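PDB 4QOR: catalase from Bacillus pumilus, which catalyses the heme-dependent breakdown of hydrogen peroxide into water and molecular oxygen. Local coordinates for residues S104-R109 and H242-L247; L132-I137 and S174-T179; W180-E185 and K442-D447. All blocks are in the same frame, centred on the assembly; numbering follows the deposited sequence.

How the interactions relate
All three contacts are largely buried, and each has a residue that touches the bound 2-chlorophenol. Interaction 1 is mainly polar: a glutamate from a loop between barrel strands meets the first turn of helix 242-253, near a second subunit. Interaction 2 is mainly apolar. It sets a loop that lines the heme on the start of helix 175-181, and one water supplies its polar link. Interaction 3 uses the far end of that helix and joins it to helix 434-448 of the C-terminal helices, mixing an amide with two acceptors and an aromatic ring. Arg109 ties interaction 1 to interaction 3 by reaching the backbone oxygen of Leu181.

Interaction 1 of 3, residues S104-R109 and H242-L247. With 2CH (2-chlorophenol), chain G.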
loop_
_atom_site.group_PDB
_atom_site.type_symbol
_atom_site.label_atom_id
_atom_site.label_comp_id
_atom_site.label_asym_id
_atom_site.label_seq_id
_atom_site.Cartn_x
_atom_site.Cartn_y
_atom_site.Cartn_z
ATOM N N SER A 104 -15.042 -0.681 -19.468
ATOM C CA SER A 104 -15.688 -1.682 -20.296
ATOM C C SER A 104 -17.064 -1.190 -20.740
ATOM O O SER A 104 -17.636 -0.272 -20.123
ATOM C CB SER A 104 -15.788 -3.041 -19.526
ATOM O OG SER A 104 -16.566 -2.958 -18.362
ATOM N N PRO A 105 -17.604 -1.746 -21.833
ATOM C CA PRO A 105 -18.886 -1.206 -22.311
ATOM C C PRO A 105 -20.075 -1.450 -21.362
ATOM O O PRO A 105 -20.124 -2.488 -20.673
ATOM C CB PRO A 105 -19.095 -1.926 -23.646
ATOM C CG PRO A 105 -17.691 -2.302 -24.091
ATOM C CD PRO A 105 -16.965 -2.646 -22.815
ATOM N N GLU A 106 -21.048 -0.539 -21.372
ATOM C CA GLU A 106 -22.286 -0.727 -20.616
ATOM C C GLU A 106 -23.438 -1.465 -21.379
ATOM O O GLU A 106 -24.591 -1.488 -20.938
ATOM C CB GLU A 106 -22.744 0.618 -20.005
ATOM C CG GLU A 106 -21.788 1.089 -18.885
ATOM C CD GLU A 106 -22.039 2.514 -18.430
ATOM O OE1 GLU A 106 -22.262 3.385 -19.315
ATOM O OE2 GLU A 106 -21.969 2.770 -17.204
ATOM N N THR A 107 -23.060 -2.105 -22.471
ATOM C CA THR A 107 -23.955 -2.826 -23.407
ATOM C C THR A 107 -23.774 -4.347 -23.321
ATOM O O THR A 107 -24.423 -5.112 -24.043
ATOM C CB THR A 107 -23.614 -2.418 -24.869
ATOM O OG1 THR A 107 -22.201 -2.425 -25.021
ATOM C CG2 THR A 107 -24.106 -1.020 -25.196
ATOM N N LEU A 108 -22.923 -4.786 -22.410
ATOM C CA LEU A 108 -22.721 -6.190 -22.179
ATOM C C LEU A 108 -23.829 -6.793 -21.312
ATOM O O LEU A 108 -24.449 -6.098 -20.492
ATOM C CB LEU A 108 -21.389 -6.433 -21.513
ATOM C CG LEU A 108 -20.178 -5.727 -22.175
ATOM C CD1 LEU A 108 -18.917 -6.081 -21.420
ATOM C CD2 LEU A 108 -20.056 -6.116 -23.655
ATOM N N ARG A 109 -24.029 -8.102 -21.461
ATOM C CA ARG A 109 -24.905 -8.853 -20.546
ATOM C C ARG A 109 -24.283 -8.966 -19.137
ATOM O O ARG A 109 -23.106 -9.258 -19.006
ATOM C CB ARG A 109 -25.164 -10.249 -21.129
ATOM C CG ARG A 109 -26.169 -11.085 -20.351
ATOM C CD ARG A 109 -26.571 -12.352 -21.100
ATOM N NE ARG A 109 -27.008 -12.084 -22.478
ATOM C CZ ARG A 109 -28.185 -11.580 -22.828
ATOM N NH1 ARG A 109 -29.143 -11.365 -21.929
ATOM N NH2 ARG A 109 -28.442 -11.355 -24.095
ATOM N N HIS A 242 -22.802 4.399 -22.554
ATOM C CA HIS A 242 -24.095 5.068 -22.783
ATOM C C HIS A 242 -24.930 5.214 -21.513
ATOM O O HIS A 242 -25.732 6.140 -21.366
ATOM C CB HIS A 242 -24.908 4.340 -23.878
ATOM C CG HIS A 242 -25.617 3.124 -23.380
ATOM N ND1 HIS A 242 -24.958 1.933 -23.156
ATOM C CD2 HIS A 242 -26.908 2.911 -23.029
ATOM C CE1 HIS A 242 -25.807 1.048 -22.661
ATOM N NE2 HIS A 242 -26.998 1.612 -22.578
ATOM N N ALA A 243 -24.797 4.280 -20.590
ATOM C CA ALA A 243 -25.656 4.318 -19.409
ATOM C C ALA A 243 -25.173 5.380 -18.474
ATOM O O ALA A 243 -25.973 6.038 -17.836
ATOM C CB ALA A 243 -25.688 2.971 -18.688
ATOM N N THR A 244 -23.840 5.520 -18.370
ATOM C CA THR A 244 -23.220 6.524 -17.526
ATOM C C THR A 244 -23.588 7.923 -18.085
ATOM O O THR A 244 -23.945 8.824 -17.348
ATOM C CB THR A 244 -21.674 6.351 -17.510
ATOM O OG1 THR A 244 -21.259 5.266 -16.654
ATOM C CG2 THR A 244 -20.970 7.590 -17.019
ATOM N N ARG A 245 -23.500 8.069 -19.390
ATOM C CA ARG A 245 -23.916 9.276 -20.069
ATOM C C ARG A 245 -25.397 9.621 -19.793
ATOM O O ARG A 245 -25.700 10.718 -19.378
ATOM C CB ARG A 245 -23.704 9.126 -21.560
ATOM C CG ARG A 245 -23.799 10.449 -22.329
ATOM C CD ARG A 245 -23.870 10.194 -23.829
ATOM N NE ARG A 245 -22.671 9.498 -24.308
ATOM C CZ ARG A 245 -21.538 10.088 -24.660
ATOM N NH1 ARG A 245 -21.363 11.402 -24.552
ATOM N NH2 ARG A 245 -20.540 9.355 -25.106
ATOM N N ASP A 246 -26.257 8.629 -19.993
ATOM C CA ASP A 246 -27.707 8.797 -19.847
ATOM C C ASP A 246 -28.068 9.292 -18.429
ATOM O O ASP A 246 -28.853 10.220 -18.257
ATOM C CB ASP A 246 -28.366 7.473 -20.110
ATOM C CG ASP A 246 -29.849 7.478 -19.766
ATOM O OD1 ASP A 246 -30.647 7.941 -20.592
ATOM O OD2 ASP A 246 -30.157 7.077 -18.637
ATOM N N LEU A 247 -27.495 8.640 -17.420
ATOM C CA LEU A 247 -27.755 9.035 -16.029
ATOM C C LEU A 247 -27.379 10.477 -15.759
ATOM O O LEU A 247 -28.159 11.230 -15.167
ATOM C CB LEU A 247 -27.008 8.106 -15.053
ATOM C CG LEU A 247 -27.172 8.400 -13.546
ATOM C CD1 LEU A 247 -28.624 8.460 -13.132
ATOM C CD2 LEU A 247 -26.429 7.357 -12.725
HETATM C C1 2CH G . -23.113 -13.718 -16.596
HETATM C C2 2CH G . -22.731 -12.467 -17.029
HETATM C C3 2CH G . -22.619 -12.302 -18.400
HETATM C C4 2CH G . -22.860 -13.330 -19.324
HETATM C C5 2CH G . -23.250 -14.590 -18.914
HETATM C C6 2CH G . -23.372 -14.791 -17.561
HETATM O O 2CH G . -23.290 -14.058 -15.297
HETATM CL CL8 2CH G . -23.824 -16.343 -16.773
#
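The first turn of helix 242-253 receives the carboxylate of Glu106, which comes from the loop between strands 88-96 and 113-120 of the catalase barrel. Glu106 holds its CG beside the backbone N (chi1 -69°), and the chain beyond is extended, which carries the carboxylate straight to the helix start. Its two oxygens have separate tasks. Glu106 OE1 accepts from Thr244 N at 2.8 Å, with an N-H...O angle of 159°, on the syn side and somewhat out of the carboxylate plane. Ala243 N also points to Glu106 OE1, at 3.0 Å, but this bond is weak because it is strongly bent. Glu106 OE2 accepts from the hydroxyl of the same threonine, Thr244 OG1, at 2.7 Å, again on the syn side. The side chains of Glu106 and Thr244 cross at about a right angle. Tyr191 OH is a further partner of OE2.

Ala243 CB packs against the glutamate stem, 4.0 Å from Glu106 CB. His242 lies beside the loop backbone. His242 CE1 meets Glu106 O at the ring edge, at 3.3 Å, while Thr107 CG2 touches His242 CE1 from an oblique direction at 3.7 Å. The polar ends of these two side chains are held elsewhere, His242 NE2 by Ala189 O and Thr107 OG1 by Gln236. Arg109 O, at the other end of the loop, comes within 3.1 Å of C3 of the chlorophenol. Phe240 of the second subunit packs on Pro105 and Leu108.

Several donors thus satisfy a buried carboxylate. Two of them are backbone N-H groups at a helix N-terminus, where the helix dipole would probably stabilise a negative charge on Glu106.

Interaction 2 of 3, residues L132-I137 and S174-T179; sequences LPIFFI and STHMLT. With HEM (protoporphyrin IX containing Fe), chain E; 2CH (2-chlorophenol), chain G.
Met177 leaves its helix with CG opposite the amide nitrogen (chi1 -176°) and then bends at chi2 (61°). The first torsion lays Met177 CG over the centre of the Phe136 ring, 3.6 Å from its centroid. The bend sends Met177 SD back to Ile134 O, at 3.3 Å, and also gives the sulfur a Met-aromatic contact with Phe136. The end methyl, Met177 CE, reaches Leu132 CD1 at 3.9 Å. Ile134 and Met177 run past each other in opposite directions. Ile134 lays CD1, the next carbon of its chain after CG1, over one face of the His176 ring, 3.3 Å from the ring centroid, a tight CH-pi contact. Thr282 O holds His176 ND1.

The loop 132-137 follows barrel strand 123-130 and forms part of the heme pocket wall. Phe135 lies between the heme methyl CMC on one face and Phe136 CD1 on the other. Phe136 in turn brings CZ to the chlorophenol oxygen O, at 3.1 Å. With the Phe136 ring cut back to an alanine, Met177 CG is likely to lose the face it lies on, and Phe135 the CD1 contact on its face turned from the heme. Leu178 CD2 meets the Phe136 ring at its edge. The backbones are joined through one water, which donates to Phe135 O at 2.8 Å and accepts from Met177 N at 2.8 Å.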
loop_
_atom_site.group_PDB
_atom_site.type_symbol
_atom_site.label_atom_id
_atom_site.label_comp_id
_atom_site.label_asym_id
_atom_site.label_seq_id
_atom_site.Cartn_x
_atom_site.Cartn_y
_atom_site.Cartn_z
ATOM N N LEU A 132 -31.658 -7.606 -10.855
ATOM C CA LEU A 132 -32.319 -8.911 -10.782
ATOM C C LEU A 132 -32.471 -9.379 -9.320
ATOM O O LEU A 132 -31.616 -9.123 -8.488
ATOM C CB LEU A 132 -31.554 -9.958 -11.570
ATOM C CG LEU A 132 -31.236 -9.578 -13.017
ATOM C CD1 LEU A 132 -30.465 -10.707 -13.678
ATOM C CD2 LEU A 132 -32.482 -9.295 -13.823
ATOM N N PRO A 133 -33.582 -10.079 -9.010
ATOM C CA PRO A 133 -33.956 -10.269 -7.611
ATOM C C PRO A 133 -33.373 -11.525 -6.936
ATOM O O PRO A 133 -33.659 -11.757 -5.728
ATOM C CB PRO A 133 -35.515 -10.313 -7.678
ATOM C CG PRO A 133 -35.753 -10.973 -8.957
ATOM C CD PRO A 133 -34.688 -10.428 -9.906
ATOM N N ILE A 134 -32.590 -12.319 -7.663
ATOM C CA ILE A 134 -32.023 -13.567 -7.123
ATOM C C ILE A 134 -30.547 -13.622 -7.467
ATOM O O ILE A 134 -30.033 -12.725 -8.115
ATOM C CB ILE A 134 -32.723 -14.801 -7.675
ATOM C CG1 ILE A 134 -32.792 -14.776 -9.192
ATOM C CG2 ILE A 134 -34.157 -14.860 -7.161
ATOM C CD1 ILE A 134 -33.274 -16.077 -9.798
ATOM N N PHE A 135 -29.886 -14.698 -7.105
ATOM C CA PHE A 135 -28.494 -14.840 -7.432
ATOM C C PHE A 135 -28.201 -16.252 -7.881
ATOM O O PHE A 135 -29.072 -17.120 -7.829
ATOM C CB PHE A 135 -27.619 -14.447 -6.230
ATOM C CG PHE A 135 -26.292 -13.863 -6.596
ATOM C CD1 PHE A 135 -26.227 -12.634 -7.245
ATOM C CD2 PHE A 135 -25.127 -14.502 -6.264
ATOM C CE1 PHE A 135 -25.023 -12.067 -7.560
ATOM C CE2 PHE A 135 -23.886 -13.924 -6.567
ATOM C CZ PHE A 135 -23.847 -12.740 -7.268
ATOM N N PHE A 136 -26.987 -16.431 -8.401
ATOM C CA PHE A 136 -26.547 -17.660 -9.082
ATOM C C PHE A 136 -26.202 -18.744 -8.055
ATOM O O PHE A 136 -26.251 -19.929 -8.358
ATOM C CB PHE A 136 -25.223 -17.454 -9.828
ATOM C CG PHE A 136 -25.206 -16.350 -10.831
ATOM C CD1 PHE A 136 -24.869 -15.055 -10.448
ATOM C CD2 PHE A 136 -25.430 -16.627 -12.157
ATOM C CE1 PHE A 136 -24.805 -14.018 -11.368
ATOM C CE2 PHE A 136 -25.385 -15.610 -13.097
ATOM C CZ PHE A 136 -25.058 -14.300 -12.706
ATOM N N ILE A 137 -25.831 -18.323 -6.851
ATOM C CA ILE A 137 -25.304 -19.221 -5.824
ATOM C C ILE A 137 -25.934 -18.796 -4.508
ATOM O O ILE A 137 -26.574 -17.772 -4.462
ATOM C CB ILE A 137 -23.768 -19.161 -5.727
ATOM C CG1 ILE A 137 -23.239 -17.702 -5.594
ATOM C CG2 ILE A 137 -23.105 -19.841 -6.935
ATOM C CD1 ILE A 137 -21.785 -17.585 -5.169
ATOM N N SER A 174 -27.943 -22.392 -9.902
ATOM C CA SER A 174 -27.858 -21.216 -10.774
ATOM C C SER A 174 -28.962 -21.106 -11.802
ATOM O O SER A 174 -29.051 -20.133 -12.514
ATOM C CB SER A 174 -26.500 -21.197 -11.489
ATOM O OG SER A 174 -26.317 -22.300 -12.360
ATOM N N THR A 175 -29.826 -22.107 -11.855
ATOM C CA THR A 175 -30.724 -22.302 -13.000
ATOM C C THR A 175 -31.759 -21.176 -13.032
ATOM O O THR A 175 -32.044 -20.625 -14.084
ATOM C CB THR A 175 -31.361 -23.733 -12.964
ATOM O OG1 THR A 175 -30.320 -24.752 -12.990
ATOM C CG2 THR A 175 -32.344 -23.904 -14.144
ATOM N N HIS A 176 -32.268 -20.795 -11.868
ATOM C CA HIS A 176 -33.223 -19.704 -11.780
ATOM C C HIS A 176 -32.616 -18.402 -12.237
ATOM O O HIS A 176 -33.175 -17.691 -13.065
ATOM C CB HIS A 176 -33.807 -19.606 -10.343
ATOM C CG HIS A 176 -35.021 -18.732 -10.243
ATOM N ND1 HIS A 176 -35.545 -18.312 -9.039
ATOM C CD2 HIS A 176 -35.808 -18.189 -11.210
ATOM C CE1 HIS A 176 -36.576 -17.523 -9.265
ATOM N NE2 HIS A 176 -36.767 -17.445 -10.576
ATOM N N MET A 177 -31.430 -18.096 -11.747
ATOM C CA MET A 177 -30.783 -16.859 -12.114
ATOM C C MET A 177 -30.555 -16.750 -13.614
ATOM O O MET A 177 -30.842 -15.712 -14.222
ATOM C CB MET A 177 -29.421 -16.740 -11.401
ATOM C CG MET A 177 -28.699 -15.414 -11.668
ATOM S SD MET A 177 -29.612 -13.938 -11.128
ATOM C CE MET A 177 -28.300 -12.704 -11.104
ATOM N N LEU A 178 -30.010 -17.807 -14.203
ATOM C CA LEU A 178 -29.750 -17.820 -15.653
ATOM C C LEU A 178 -31.014 -17.637 -16.501
ATOM O O LEU A 178 -31.014 -16.964 -17.534
ATOM C CB LEU A 178 -29.039 -19.100 -16.024
ATOM C CG LEU A 178 -27.691 -19.260 -15.295
ATOM C CD1 LEU A 178 -27.166 -20.652 -15.466
ATOM C CD2 LEU A 178 -26.647 -18.293 -15.825
ATOM N N THR A 179 -32.132 -18.167 -16.011
ATOM C CA THR A 179 -33.408 -17.976 -16.646
ATOM C C THR A 179 -33.874 -16.497 -16.651
ATOM O O THR A 179 -34.644 -16.098 -17.539
ATOM C CB THR A 179 -34.455 -18.875 -15.964
ATOM O OG1 THR A 179 -33.973 -20.234 -16.019
ATOM C CG2 THR A 179 -35.791 -18.766 -16.654
HETATM C CHA HEM E . -19.476 -4.977 -5.456
HETATM C CHB HEM E . -18.404 -9.115 -3.117
HETATM C CHC HEM E . -22.916 -10.768 -4.167
HETATM C CHD HEM E . -24.169 -6.271 -5.462
HETATM C C1A HEM E . -18.801 -5.969 -4.787
HETATM C C2A HEM E . -17.452 -5.847 -4.351
HETATM C C3A HEM E . -17.172 -7.010 -3.694
HETATM C C4A HEM E . -18.326 -7.846 -3.687
HETATM C CMA HEM E . -15.879 -7.369 -3.034
HETATM C CAA HEM E . -16.527 -4.664 -4.556
HETATM C CBA HEM E . -17.000 -3.569 -3.588
HETATM C CGA HEM E . -16.094 -2.364 -3.415
HETATM O O1A HEM E . -16.470 -1.304 -2.794
HETATM O O2A HEM E . -14.945 -2.440 -3.864
HETATM C C1B HEM E . -19.561 -9.935 -3.210
HETATM C C2B HEM E . -19.652 -11.281 -2.701
HETATM C C3B HEM E . -20.897 -11.730 -3.014
HETATM C C4B HEM E . -21.589 -10.643 -3.723
HETATM C CMB HEM E . -18.644 -12.130 -1.976
HETATM C CAB HEM E . -21.469 -13.031 -2.684
HETATM C CBB HEM E . -20.789 -13.800 -1.860
HETATM C C1C HEM E . -23.630 -9.672 -4.581
HETATM C C2C HEM E . -25.012 -9.595 -4.471
HETATM C C3C HEM E . -25.387 -8.315 -4.836
HETATM C C4C HEM E . -24.210 -7.598 -5.129
HETATM C CMC HEM E . -25.881 -10.763 -4.056
HETATM C CAC HEM E . -26.723 -7.747 -4.841
HETATM C CBC HEM E . -27.668 -8.380 -4.175
HETATM C C1D HEM E . -22.947 -5.601 -5.546
HETATM C C2D HEM E . -22.915 -4.216 -6.012
HETATM C C3D HEM E . -21.622 -3.863 -6.034
HETATM C C4D HEM E . -20.862 -5.033 -5.585
HETATM C CMD HEM E . -24.137 -3.405 -6.380
HETATM C CAD HEM E . -21.086 -2.524 -6.432
HETATM C CBD HEM E . -21.154 -1.641 -5.177
HETATM C CGD HEM E . -20.503 -0.339 -5.511
HETATM O O1D HEM E . -21.240 0.487 -6.076
HETATM O O2D HEM E . -19.270 -0.109 -5.260
HETATM N NA HEM E . -19.323 -7.200 -4.357
HETATM N NB HEM E . -20.748 -9.623 -3.796
HETATM N NC HEM E . -23.168 -8.456 -4.897
HETATM N ND HEM E . -21.710 -6.047 -5.314
HETATM FE FE HEM E . -21.243 -7.743 -4.653
HETATM C C1 2CH G . -23.113 -13.718 -16.596
HETATM C C2 2CH G . -22.731 -12.467 -17.029
HETATM C C3 2CH G . -22.619 -12.302 -18.400
HETATM C C4 2CH G . -22.860 -13.330 -19.324
HETATM C C5 2CH G . -23.250 -14.590 -18.914
HETATM C C6 2CH G . -23.372 -14.791 -17.561
HETATM O O 2CH G . -23.290 -14.058 -15.297
HETATM CL CL8 2CH G . -23.824 -16.343 -16.773
HETATM O O HOH W 1 -30.671 -18.902 -9.188
#

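Interaction 3 of 3, residues W180-E185 and K442-D447. With 2CH (2-chlorophenol), chain G.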
loop_
_atom_site.group_PDB
_atom_site.type_symbol
_atom_site.label_atom_id
_atom_site.label_comp_id
_atom_site.label_asym_id
_atom_site.label_seq_id
_atom_site.Cartn_x
_atom_site.Cartn_y
_atom_site.Cartn_z
ATOM N N TRP A 180 -33.419 -15.696 -15.681
ATOM C CA TRP A 180 -33.632 -14.258 -15.730
ATOM C C TRP A 180 -32.591 -13.548 -16.596
ATOM O O TRP A 180 -32.921 -12.651 -17.382
ATOM C CB TRP A 180 -33.566 -13.636 -14.318
ATOM C CG TRP A 180 -34.711 -13.855 -13.415
ATOM C CD1 TRP A 180 -35.026 -15.002 -12.770
ATOM C CD2 TRP A 180 -35.679 -12.873 -12.978
ATOM N NE1 TRP A 180 -36.119 -14.812 -11.989
ATOM C CE2 TRP A 180 -36.553 -13.520 -12.119
ATOM C CE3 TRP A 180 -35.907 -11.546 -13.275
ATOM C CZ2 TRP A 180 -37.639 -12.879 -11.536
ATOM C CZ3 TRP A 180 -36.975 -10.907 -12.692
ATOM C CH2 TRP A 180 -37.839 -11.575 -11.855
ATOM N N LEU A 181 -31.331 -13.895 -16.385
ATOM C CA LEU A 181 -30.202 -13.137 -16.980
ATOM C C LEU A 181 -30.141 -13.286 -18.507
ATOM O O LEU A 181 -29.639 -12.405 -19.193
ATOM C CB LEU A 181 -28.894 -13.611 -16.377
ATOM C CG LEU A 181 -27.598 -12.932 -16.836
ATOM C CD1 LEU A 181 -27.526 -11.490 -16.401
ATOM C CD2 LEU A 181 -26.413 -13.717 -16.326
ATOM N N PHE A 182 -30.661 -14.401 -19.030
ATOM C CA PHE A 182 -30.687 -14.606 -20.438
ATOM C C PHE A 182 -31.993 -14.201 -21.098
ATOM O O PHE A 182 -32.140 -14.339 -22.342
ATOM C CB PHE A 182 -30.246 -16.034 -20.755
ATOM C CG PHE A 182 -28.756 -16.184 -20.750
ATOM C CD1 PHE A 182 -28.026 -15.809 -21.859
ATOM C CD2 PHE A 182 -28.098 -16.601 -19.626
ATOM C CE1 PHE A 182 -26.648 -15.877 -21.844
ATOM C CE2 PHE A 182 -26.717 -16.681 -19.605
ATOM C CZ PHE A 182 -25.994 -16.344 -20.725
ATOM N N SER A 183 -32.908 -13.619 -20.334
ATOM C CA SER A 183 -33.946 -12.796 -20.955
ATOM C C SER A 183 -33.273 -11.534 -21.425
ATOM O O SER A 183 -32.078 -11.368 -21.224
ATOM C CB SER A 183 -35.065 -12.475 -19.981
ATOM O OG SER A 183 -34.716 -11.458 -19.052
ATOM N N ASP A 184 -34.006 -10.636 -22.048
ATOM C CA ASP A 184 -33.393 -9.408 -22.447
ATOM C C ASP A 184 -33.109 -8.471 -21.271
ATOM O O ASP A 184 -32.418 -7.484 -21.424
ATOM C CB ASP A 184 -34.192 -8.699 -23.533
ATOM C CG ASP A 184 -34.116 -9.433 -24.907
ATOM O OD1 ASP A 184 -33.158 -10.189 -25.226
ATOM O OD2 ASP A 184 -35.064 -9.200 -25.678
ATOM N N GLU A 185 -33.604 -8.802 -20.092
ATOM C CA GLU A 185 -33.306 -7.989 -18.941
ATOM C C GLU A 185 -31.842 -8.183 -18.538
ATOM O O GLU A 185 -31.350 -7.404 -17.709
ATOM C CB GLU A 185 -34.246 -8.283 -17.763
ATOM C CG GLU A 185 -34.269 -7.142 -16.720
ATOM C CD GLU A 185 -35.320 -7.355 -15.639
ATOM O OE1 GLU A 185 -36.164 -8.267 -15.787
ATOM O OE2 GLU A 185 -35.357 -6.554 -14.675
ATOM N N LYS A 442 -33.023 -17.799 -27.829
ATOM C CA LYS A 442 -32.078 -17.170 -28.754
ATOM C C LYS A 442 -30.806 -16.709 -28.032
ATOM O O LYS A 442 -29.695 -16.997 -28.459
ATOM C CB LYS A 442 -32.782 -15.981 -29.382
ATOM C CG LYS A 442 -31.942 -15.100 -30.286
ATOM C CD LYS A 442 -32.534 -13.703 -30.307
ATOM C CE LYS A 442 -32.141 -12.967 -31.571
ATOM N NZ LYS A 442 -30.724 -12.503 -31.520
ATOM N N ASN A 443 -30.978 -16.021 -26.899
ATOM C CA ASN A 443 -29.823 -15.516 -26.113
ATOM C C ASN A 443 -29.007 -16.663 -25.540
ATOM O O ASN A 443 -27.795 -16.655 -25.576
ATOM C CB ASN A 443 -30.303 -14.620 -24.962
ATOM C CG ASN A 443 -30.916 -13.314 -25.428
ATOM O OD1 ASN A 443 -30.692 -12.882 -26.568
ATOM N ND2 ASN A 443 -31.680 -12.661 -24.546
ATOM N N LEU A 444 -29.684 -17.687 -25.030
ATOM C CA LEU A 444 -28.975 -18.868 -24.504
ATOM C C LEU A 444 -28.189 -19.591 -25.587
ATOM O O LEU A 444 -27.062 -20.057 -25.358
ATOM C CB LEU A 444 -29.953 -19.832 -23.815
ATOM C CG LEU A 444 -30.458 -19.399 -22.427
ATOM C CD1 LEU A 444 -31.596 -20.266 -21.982
ATOM C CD2 LEU A 444 -29.352 -19.459 -21.400
ATOM N N THR A 445 -28.797 -19.681 -26.769
ATOM C CA THR A 445 -28.236 -20.486 -27.864
ATOM C C THR A 445 -26.960 -19.837 -28.352
ATOM O O THR A 445 -25.964 -20.506 -28.567
ATOM C CB THR A 445 -29.264 -20.646 -29.043
ATOM O OG1 THR A 445 -30.441 -21.337 -28.596
ATOM C CG2 THR A 445 -28.654 -21.391 -30.186
ATOM N N ALA A 446 -26.994 -18.527 -28.533
ATOM C CA ALA A 446 -25.786 -17.781 -28.911
ATOM C C ALA A 446 -24.649 -17.920 -27.901
ATOM O O ALA A 446 -23.505 -17.977 -28.290
ATOM C CB ALA A 446 -26.086 -16.288 -29.133
ATOM N N ASP A 447 -24.978 -18.028 -26.614
ATOM C CA ASP A 447 -23.978 -18.206 -25.579
ATOM C C ASP A 447 -23.417 -19.618 -25.494
ATOM O O ASP A 447 -22.244 -19.810 -25.162
ATOM C CB ASP A 447 -24.546 -17.846 -24.196
ATOM C CG ASP A 447 -23.593 -16.969 -23.415
ATOM O OD1 ASP A 447 -23.297 -15.883 -23.910
ATOM O OD2 ASP A 447 -23.132 -17.390 -22.359
HETATM C C1 2CH G . -23.113 -13.718 -16.596
HETATM C C2 2CH G . -22.731 -12.467 -17.029
HETATM C C3 2CH G . -22.619 -12.302 -18.400
HETATM C C4 2CH G . -22.860 -13.330 -19.324
HETATM C C5 2CH G . -23.250 -14.590 -18.914
HETATM C C6 2CH G . -23.372 -14.791 -17.561
HETATM O O 2CH G . -23.290 -14.058 -15.297
HETATM CL CL8 2CH G . -23.824 -16.343 -16.773
HETATM O O HOH W 2 -32.050 -10.710 -27.574
#
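Asn443 ND2 is gripped by two oxygens, Phe182 O at 2.8 Å and Asp184 OD1 at 3.0 Å. Both acceptors lie close to the amide plane of Asn443, as its two N-H bonds require. The bond to Asp184 is nearly straight, at 172°, and uses the anti side of the carboxylate. The bond to Phe182 O comes from above the carbonyl plane, 46° out of it. These bonds join the turn that follows helix 175-181 in the catalase domain to helix 434-448, one of the C-terminal helices.

The other end of the amide is also engaged. A water donates to Asn443 OD1 at 2.8 Å and to Asp184 OD1 at 2.6 Å, closing a ring of bonds that limits how the amide can turn. After Phe182 the chain makes an ST turn, in which Ser183 OG accepts from Glu185 N at 3.1 Å. This serine hydroxyl also donates to Trp180 O.

Phe182 carries the apolar part. Leu444 CD2 sits over one face of its ring, 3.4 Å from Phe182 CG. Asp447 OD1 lies at the ring edge, in plane. The side chains of Phe182 and Asp447 cross at about a right angle. Asp447 OD2 is hydrogen-bonded to Tyr164 and Trp165, so OD2 has partners outside the contact. Arg109 packs on Phe182 as well, and Arg109 NH1 hydrogen-bonds to Leu181 O.

The chlorophenol lies against Leu181, the last residue of the helix, and against Phe182 just after it. Phe182 CZ is 3.7 Å from C5 of the chlorophenol, and Leu181 CD2 is 3.3 Å from its hydroxyl oxygen O.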